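Local coordinates for putative sugar ABC transport system, substrate-binding protein (Bordetella parapertussis, PDB 5IX8) that probably binds a sugar in the periplasm and delivers it to an ABC transporter for uptake, at residues Gly19-His24 / Ala78-Ala83; Ile100-Ala105 / Asp112-Gly117. One frame throughout, in Å; residues are numbered along the deposited sequence.

Contact 1: residues Gly19-His24 / Ala78-Ala83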
ATOM      1  N   GLY A  19      -0.002  10.390  16.539  1.00 13.21           N
ATOM      2  CA  GLY A  19      -1.072   9.393  16.605  1.00 13.76           C
ATOM      3  C   GLY A  19      -1.226   8.805  15.218  1.00 13.64           C
ATOM      4  O   GLY A  19      -1.203   9.541  14.239  1.00 14.91           O
ATOM      5  N   VAL A  20      -1.396   7.480  15.145  1.00 14.01           N
ATOM      6  CA  VAL A  20      -1.429   6.742  13.879  1.00 14.33           C
ATOM      7  C   VAL A  20      -2.741   5.980  13.786  1.00 14.83           C
ATOM      8  O   VAL A  20      -3.084   5.227  14.703  1.00 16.03           O
ATOM      9  CB  VAL A  20      -0.259   5.741  13.777  1.00 14.04           C
ATOM     10  CG1 VAL A  20      -0.317   4.951  12.439  1.00 14.73           C
ATOM     11  CG2 VAL A  20       1.086   6.433  13.987  1.00 14.09           C
ATOM     12  N   THR A  21      -3.462   6.141  12.672  1.00 12.88           N
ATOM     13  CA  THR A  21      -4.567   5.230  12.381  1.00 12.74           C
ATOM     14  C   THR A  21      -4.450   4.682  10.960  1.00 12.86           C
ATOM     15  O   THR A  21      -4.297   5.438   9.999  1.00 13.90           O
ATOM     16  CB  THR A  21      -5.935   5.900  12.605  1.00 13.47           C
ATOM     17  OG1 THR A  21      -6.956   4.993  12.208  1.00 13.97           O
ATOM     18  CG2 THR A  21      -6.081   7.216  11.838  1.00 13.63           C
ATOM     19  N   VAL A  22      -4.536   3.359  10.829  1.00 12.36           N
ATOM     20  CA  VAL A  22      -4.466   2.701   9.533  1.00 13.88           C
ATOM     21  C   VAL A  22      -5.692   1.821   9.387  1.00 14.32           C
ATOM     22  O   VAL A  22      -6.478   1.674  10.321  1.00 15.24           O
ATOM     23  CB  VAL A  22      -3.179   1.874   9.370  1.00 14.04           C
ATOM     24  CG1 VAL A  22      -1.937   2.792   9.314  1.00 14.20           C
ATOM     25  CG2 VAL A  22      -3.071   0.791  10.485  1.00 14.57           C
ATOM     26  N   VAL A  23      -5.854   1.216   8.200  1.00 13.99           N
ATOM     27  CA  VAL A  23      -7.084   0.475   7.928  1.00 13.36           C
ATOM     28  C   VAL A  23      -7.149  -0.788   8.778  1.00 15.44           C
ATOM     29  O   VAL A  23      -8.166  -1.072   9.433  1.00 16.31           O
ATOM     30  CB  VAL A  23      -7.212   0.129   6.427  1.00 13.43           C
ATOM     31  CG1 VAL A  23      -8.539  -0.633   6.190  1.00 13.65           C
ATOM     32  CG2 VAL A  23      -7.151   1.402   5.578  1.00 15.00           C
ATOM     33  N   HIS A  24      -6.079  -1.576   8.752  1.00 15.95           N
ATOM     34  CA  HIS A  24      -6.044  -2.870   9.408  1.00 16.92           C
ATOM     35  C   HIS A  24      -4.583  -3.284   9.547  1.00 16.95           C
ATOM     36  O   HIS A  24      -3.702  -2.790   8.839  1.00 18.34           O
ATOM     37  CB  HIS A  24      -6.863  -3.921   8.623  1.00 18.03           C
ATOM     38  CG  HIS A  24      -6.249  -4.296   7.309  1.00 19.65           C
ATOM     39  ND1 HIS A  24      -5.164  -5.145   7.209  1.00 20.15           N
ATOM     40  CD2 HIS A  24      -6.560  -3.938   6.041  1.00 19.31           C
ATOM     41  CE1 HIS A  24      -4.829  -5.285   5.938  1.00 20.32           C
ATOM     42  NE2 HIS A  24      -5.649  -4.550   5.209  1.00 19.75           N
ATOM     43  N   ALA A  78      -1.171  13.695  13.154  1.00 12.58           N
ATOM     44  CA  ALA A  78      -1.926  12.473  12.931  1.00 12.54           C
ATOM     45  C   ALA A  78      -1.392  11.829  11.673  1.00 12.79           C
ATOM     46  O   ALA A  78      -1.139  12.526  10.697  1.00 15.62           O
ATOM     47  CB  ALA A  78      -3.412  12.804  12.754  1.00 13.42           C
ATOM     48  N   VAL A  79      -1.201  10.511  11.688  1.00 11.01           N
ATOM     49  CA  VAL A  79      -0.753   9.765  10.515  1.00 11.19           C
ATOM     50  C   VAL A  79      -1.907   8.870  10.085  1.00 11.98           C
ATOM     51  O   VAL A  79      -2.431   8.113  10.901  1.00 13.32           O
ATOM     52  CB  VAL A  79       0.499   8.929  10.836  1.00 11.74           C
ATOM     53  CG1 VAL A  79       0.941   8.101   9.613  1.00 13.81           C
ATOM     54  CG2 VAL A  79       1.614   9.825  11.361  1.00 12.92           C
ATOM     55  N   LEU A  80      -2.314   8.967   8.818  1.00 12.02           N
ATOM     56  CA  LEU A  80      -3.582   8.422   8.359  1.00 11.68           C
ATOM     57  C   LEU A  80      -3.375   7.552   7.124  1.00 12.44           C
ATOM     58  O   LEU A  80      -2.853   8.030   6.113  1.00 11.82           O
ATOM     59  CB  LEU A  80      -4.555   9.564   8.027  1.00 10.48           C
ATOM     60  CG  LEU A  80      -5.837   9.143   7.317  1.00 11.77           C
ATOM     61  CD1 LEU A  80      -6.648   8.187   8.227  1.00 12.59           C
ATOM     62  CD2 LEU A  80      -6.626  10.420   6.906  1.00 13.27           C
ATOM     63  N   SER A  81      -3.795   6.288   7.210  1.00 12.65           N
ATOM     64  CA  SER A  81      -4.087   5.447   6.043  1.00 12.89           C
ATOM     65  C   SER A  81      -5.586   5.224   6.046  1.00 13.04           C
ATOM     66  O   SER A  81      -6.084   4.505   6.922  1.00 13.44           O
ATOM     67  CB  SER A  81      -3.358   4.105   6.113  1.00 12.93           C
ATOM     68  OG  SER A  81      -1.957   4.260   6.168  1.00 13.10           O
ATOM     69  N   PRO A  82      -6.342   5.799   5.115  1.00 13.11           N
ATOM     70  CA  PRO A  82      -7.800   5.870   5.287  1.00 12.72           C
ATOM     71  C   PRO A  82      -8.537   4.624   4.813  1.00 12.78           C
ATOM     72  O   PRO A  82      -8.124   3.928   3.886  1.00 14.29           O
ATOM     73  CB  PRO A  82      -8.181   7.085   4.425  1.00 12.69           C
ATOM     74  CG  PRO A  82      -7.194   6.997   3.273  1.00 12.75           C
ATOM     75  CD  PRO A  82      -5.883   6.527   3.914  1.00 13.66           C
ATOM     76  N   ALA A  83      -9.672   4.374   5.452  1.00 12.93           N
ATOM     77  CA  ALA A  83     -10.527   3.246   5.090  1.00 13.18           C
ATOM     78  C   ALA A  83     -11.398   3.523   3.868  1.00 12.61           C
ATOM     79  O   ALA A  83     -12.124   2.629   3.416  1.00 13.28           O
ATOM     80  CB  ALA A  83     -11.412   2.855   6.269  1.00 13.32           C
TER
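Residues 19-22 of strand 17-22 and 78-80 of strand 77-80 run parallel, their axes 4.7 Å apart at closest approach and inclined by 14°, with Gly19, Val20 and Thr21 level with Ala78, Val79 and Leu80. Three backbone hydrogen bonds fix this register: Val79 N donates to Gly19 O (2.7 Å), Thr21 N to Val79 O (2.8 Å) and Ser81 N to Thr21 O (3.0 Å). Val79 is thus gripped through both backbone polar atoms, and Thr21 N approaches its carbonyl almost along the C=O axis. On one face Val20 and Val79 lie side by side, each with CG1 anti to the backbone N, and Val20 CG2 comes within 4.1 Å of Val79 CB. On the other face Thr21 CG2 sits between its backbone N and carbonyl carbon and touches Leu80 CD1 at 3.8 Å. That rotation sets OG1 anti to N (chi1 176°), where Gln66 and Gln63 hydrogen-bond to it. At the C-terminal end of the strands Val22 CG1 packs against Ser81 OG at 3.5 Å, a hydroxyl whose partner is Ala105 O, and beyond it Val23 CG2 lies 3.2 Å from Pro82 O. Helix 28-43 packs on the Val79 face through Ile37, helix 60-73 on the Thr21 face through Leu67, and strands 47-53 and 101-105 flank the pair, giving the alpha/beta/alpha layering of a periplasmic binding protein lobe.

Contact 2: residues Ile100-Ala105 / Asp112-Gly117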
ATOM      1  N   ILE A 100      -2.970  20.567  14.634  1.00 16.41           N
ATOM      2  CA  ILE A 100      -2.532  19.201  14.378  1.00 14.41           C
ATOM      3  C   ILE A 100      -2.528  18.972  12.880  1.00 13.73           C
ATOM      4  O   ILE A 100      -3.585  19.008  12.243  1.00 13.87           O
ATOM      5  CB  ILE A 100      -3.434  18.177  15.069  1.00 16.43           C
ATOM      6  CG1 ILE A 100      -3.402  18.414  16.586  1.00 18.00           C
ATOM      7  CG2 ILE A 100      -2.977  16.747  14.724  1.00 15.71           C
ATOM      8  CD1 ILE A 100      -4.324  17.506  17.353  1.00 19.53           C
ATOM      9  N   LYS A 101      -1.349  18.719  12.327  1.00 13.02           N
ATOM     10  CA  LYS A 101      -1.194  18.438  10.906  1.00 13.84           C
ATOM     11  C   LYS A 101      -1.377  16.943  10.675  1.00 12.35           C
ATOM     12  O   LYS A 101      -1.128  16.121  11.567  1.00 14.55           O
ATOM     13  CB  LYS A 101       0.187  18.896  10.411  1.00 14.95           C
ATOM     14  CG  LYS A 101       0.318  20.381  10.501  1.00 18.16           C
ATOM     15  CD  LYS A 101       1.665  20.863   9.989  1.00 21.06           C
ATOM     16  CE  LYS A 101       1.743  22.388  10.092  1.00 25.11           C
ATOM     17  NZ  LYS A 101       2.812  22.892   9.198  1.00 28.43           N
ATOM     18  N   THR A 102      -1.853  16.592   9.485  1.00 10.95           N
ATOM     19  CA  THR A 102      -2.138  15.205   9.150  1.00  9.69           C
ATOM     20  C   THR A 102      -1.196  14.765   8.040  1.00 10.70           C
ATOM     21  O   THR A 102      -1.028  15.472   7.038  1.00 12.51           O
ATOM     22  CB  THR A 102      -3.602  15.014   8.718  1.00 11.24           C
ATOM     23  OG1 THR A 102      -4.452  15.361   9.814  1.00 13.23           O
ATOM     24  CG2 THR A 102      -3.856  13.549   8.414  1.00 11.93           C
ATOM     25  N   ILE A 103      -0.576  13.612   8.237  1.00  9.84           N
ATOM     26  CA  ILE A 103       0.352  13.024   7.281  1.00  9.26           C
ATOM     27  C   ILE A 103      -0.331  11.827   6.642  1.00  9.69           C
ATOM     28  O   ILE A 103      -0.830  10.939   7.347  1.00 11.80           O
ATOM     29  CB  ILE A 103       1.662  12.595   7.970  1.00 10.10           C
ATOM     30  CG1 ILE A 103       2.329  13.821   8.622  1.00  9.47           C
ATOM     31  CG2 ILE A 103       2.613  11.862   6.981  1.00 12.90           C
ATOM     32  CD1 ILE A 103       3.470  13.460   9.632  1.00 11.94           C
ATOM     33  N   SER A 104      -0.309  11.778   5.317  1.00  8.83           N
ATOM     34  CA  SER A 104      -0.854  10.643   4.568  1.00  9.16           C
ATOM     35  C   SER A 104       0.184   9.536   4.497  1.00 10.85           C
ATOM     36  O   SER A 104       1.338   9.797   4.136  1.00 11.52           O
ATOM     37  CB  SER A 104      -1.220  11.119   3.153  1.00  9.87           C
ATOM     38  OG  SER A 104      -1.441  10.048   2.243  1.00 12.93           O
ATOM     39  N   ALA A 105      -0.208   8.296   4.848  1.00 10.90           N
ATOM     40  CA  ALA A 105       0.714   7.162   4.833  1.00 11.61           C
ATOM     41  C   ALA A 105       0.242   6.076   3.880  1.00 10.99           C
ATOM     42  O   ALA A 105      -0.898   5.603   3.988  1.00 12.09           O
ATOM     43  CB  ALA A 105       0.859   6.586   6.241  1.00 11.80           C
ATOM     44  N   ASP A 112      -7.078  17.940   0.206  1.00 12.22           N
ATOM     45  CA  ASP A 112      -5.940  18.815  -0.079  1.00 13.36           C
ATOM     46  C   ASP A 112      -5.453  19.576   1.142  1.00 14.28           C
ATOM     47  O   ASP A 112      -4.602  20.472   0.993  1.00 15.37           O
ATOM     48  CB  ASP A 112      -6.265  19.786  -1.222  1.00 14.65           C
ATOM     49  CG  ASP A 112      -7.419  20.727  -0.898  1.00 18.22           C
ATOM     50  OD1 ASP A 112      -7.816  20.866   0.264  1.00 19.10           O
ATOM     51  OD2 ASP A 112      -7.925  21.364  -1.841  1.00 21.05           O
ATOM     52  N   LYS A 113      -5.973  19.241   2.329  1.00 13.39           N
ATOM     53  CA  LYS A 113      -5.520  19.835   3.585  1.00 12.67           C
ATOM     54  C   LYS A 113      -4.498  18.962   4.324  1.00 12.23           C
ATOM     55  O   LYS A 113      -4.009  19.356   5.380  1.00 12.67           O
ATOM     56  CB  LYS A 113      -6.729  20.142   4.471  1.00 15.10           C
ATOM     57  CG  LYS A 113      -7.596  21.258   3.865  1.00 18.77           C
ATOM     58  CD  LYS A 113      -8.872  21.467   4.644  1.00 22.64           C
ATOM     59  CE  LYS A 113      -9.841  22.445   3.935  1.00 25.98           C
ATOM     60  NZ  LYS A 113     -10.304  21.953   2.571  1.00 28.18           N
ATOM     61  N   ILE A 114      -4.190  17.777   3.792  1.00 10.82           N
ATOM     62  CA  ILE A 114      -3.066  16.970   4.256  1.00 11.36           C
ATOM     63  C   ILE A 114      -1.787  17.777   4.154  1.00 11.91           C
ATOM     64  O   ILE A 114      -1.570  18.510   3.176  1.00 14.13           O
ATOM     65  CB  ILE A 114      -2.993  15.689   3.400  1.00 10.95           C
ATOM     66  CG1 ILE A 114      -4.220  14.797   3.630  1.00 12.20           C
ATOM     67  CG2 ILE A 114      -1.664  14.928   3.592  1.00 11.29           C
ATOM     68  CD1 ILE A 114      -4.241  14.061   5.005  1.00 13.80           C
ATOM     69  N   ALA A 115      -0.936  17.674   5.184  1.00 10.83           N
ATOM     70  CA  ALA A 115       0.322  18.431   5.182  1.00 11.86           C
ATOM     71  C   ALA A 115       1.304  17.863   4.165  1.00 13.01           C
ATOM     72  O   ALA A 115       1.832  18.600   3.315  1.00 14.26           O
ATOM     73  CB  ALA A 115       0.934  18.450   6.585  1.00 12.77           C
ATOM     74  N   PHE A 116       1.540  16.544   4.223  1.00 12.04           N
ATOM     75  CA  PHE A 116       2.331  15.848   3.213  1.00 11.75           C
ATOM     76  C   PHE A 116       2.044  14.364   3.352  1.00 11.96           C
ATOM     77  O   PHE A 116       1.398  13.919   4.304  1.00 11.73           O
ATOM     78  CB  PHE A 116       3.852  16.116   3.333  1.00 12.60           C
ATOM     79  CG  PHE A 116       4.462  15.603   4.615  1.00 12.44           C
ATOM     80  CD1 PHE A 116       4.474  16.396   5.758  1.00 12.35           C
ATOM     81  CD2 PHE A 116       4.969  14.313   4.693  1.00 12.94           C
ATOM     82  CE1 PHE A 116       5.027  15.907   6.958  1.00 12.73           C
ATOM     83  CE2 PHE A 116       5.550  13.844   5.861  1.00 13.24           C
ATOM     84  CZ  PHE A 116       5.560  14.625   7.002  1.00 12.73           C
ATOM     85  N   GLY A 117       2.535  13.599   2.382  1.00 10.69           N
ATOM     86  CA  GLY A 117       2.362  12.166   2.396  1.00  9.70           C
ATOM     87  C   GLY A 117       3.653  11.437   2.073  1.00 10.64           C
ATOM     88  O   GLY A 117       4.597  11.998   1.514  1.00 12.28           O
TER
HETATM   89  O   HOH W   1      -2.948  18.729   7.874  1.00 13.21           O
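Lys101 opens the contact at the solvent-facing edge, where Lys101 CB meets Ala115 CB at 3.9 Å while its extended chain carries NZ to a salt bridge with Glu268. Thr102 is held through both backbone polar atoms. Thr102 N donates to a water 2.9 Å away, which in turn donates to Lys113 O at 2.8 Å, bridging the segments. Thr102 O accepts Ala115 N at 2.9 Å, with the donor nearly on the C=O axis. The side chain crosses Ile114 obliquely: OG1 stands beside the backbone N (chi1 -62°), CG2 is anti to it, and Thr102 CG2 presses on Ile114 CD1 at 3.5 Å, tighter than usual van der Waals contact.

Ile103 packs on the Phe116 ring. The Phe116 side chain adopts the crowded rotation between N and carbonyl carbon (chi1 64°), which lays one ring face against Ile103. CG1 of Ile103 sits 4.1 Å from the ring centroid of Phe116, 28° off the normal, a CH-pi contact over the face; CD1 continues along the ring to CZ, and CG2 meets CE2. Helix 254-270 packs on Ile103 through Ile261 and Ala265. Ser104 then pairs in parallel with Gly117. Ser104 N donates to Phe116 O at 2.9 Å, in the carbonyl plane, and its CB rests near Ile114 CG2 and Gly117 CA, while OG turns to the hydroxyl of Tyr286.

The contact joins neighbouring strands 101-105 and 116-119 of this lobe's parallel sheet, with no helix between the segments. Two direct backbone hydrogen bonds and one water link connect them, with two apolar patches, Ile103 on the Phe116 ring and Ile114 against Thr102 CG2 and Ser104 CB. Lys101 and Lys113 form salt bridges outside this pairing, with Glu268 and Asp89, so backbone bonds and van der Waals contact, not charge, join the segments.

In the fold
Contacts 1 and 2, their centres about 11 Å apart, lie in one parallel sheet, in which strands 77-80 and 101-105 are neighbours. Ile103 N lies 2.7 Å from Ala78 O, a probable backbone hydrogen bond, and Ser81 OG is 2.8 Å from Ala105 O, a probable hydrogen bond that also links the two contacts. Packing continues across the seam, with Val79 CG1 at 3.7 Å from Ala105 CB. At the loop end of contact 1 the side chain of Val23 is about 5 Å from a bound ethanediol, probably from the crystallisation liquor, which is at most a hint of a pocket. In this family sugars bind between two lobes; no sugar position is established here.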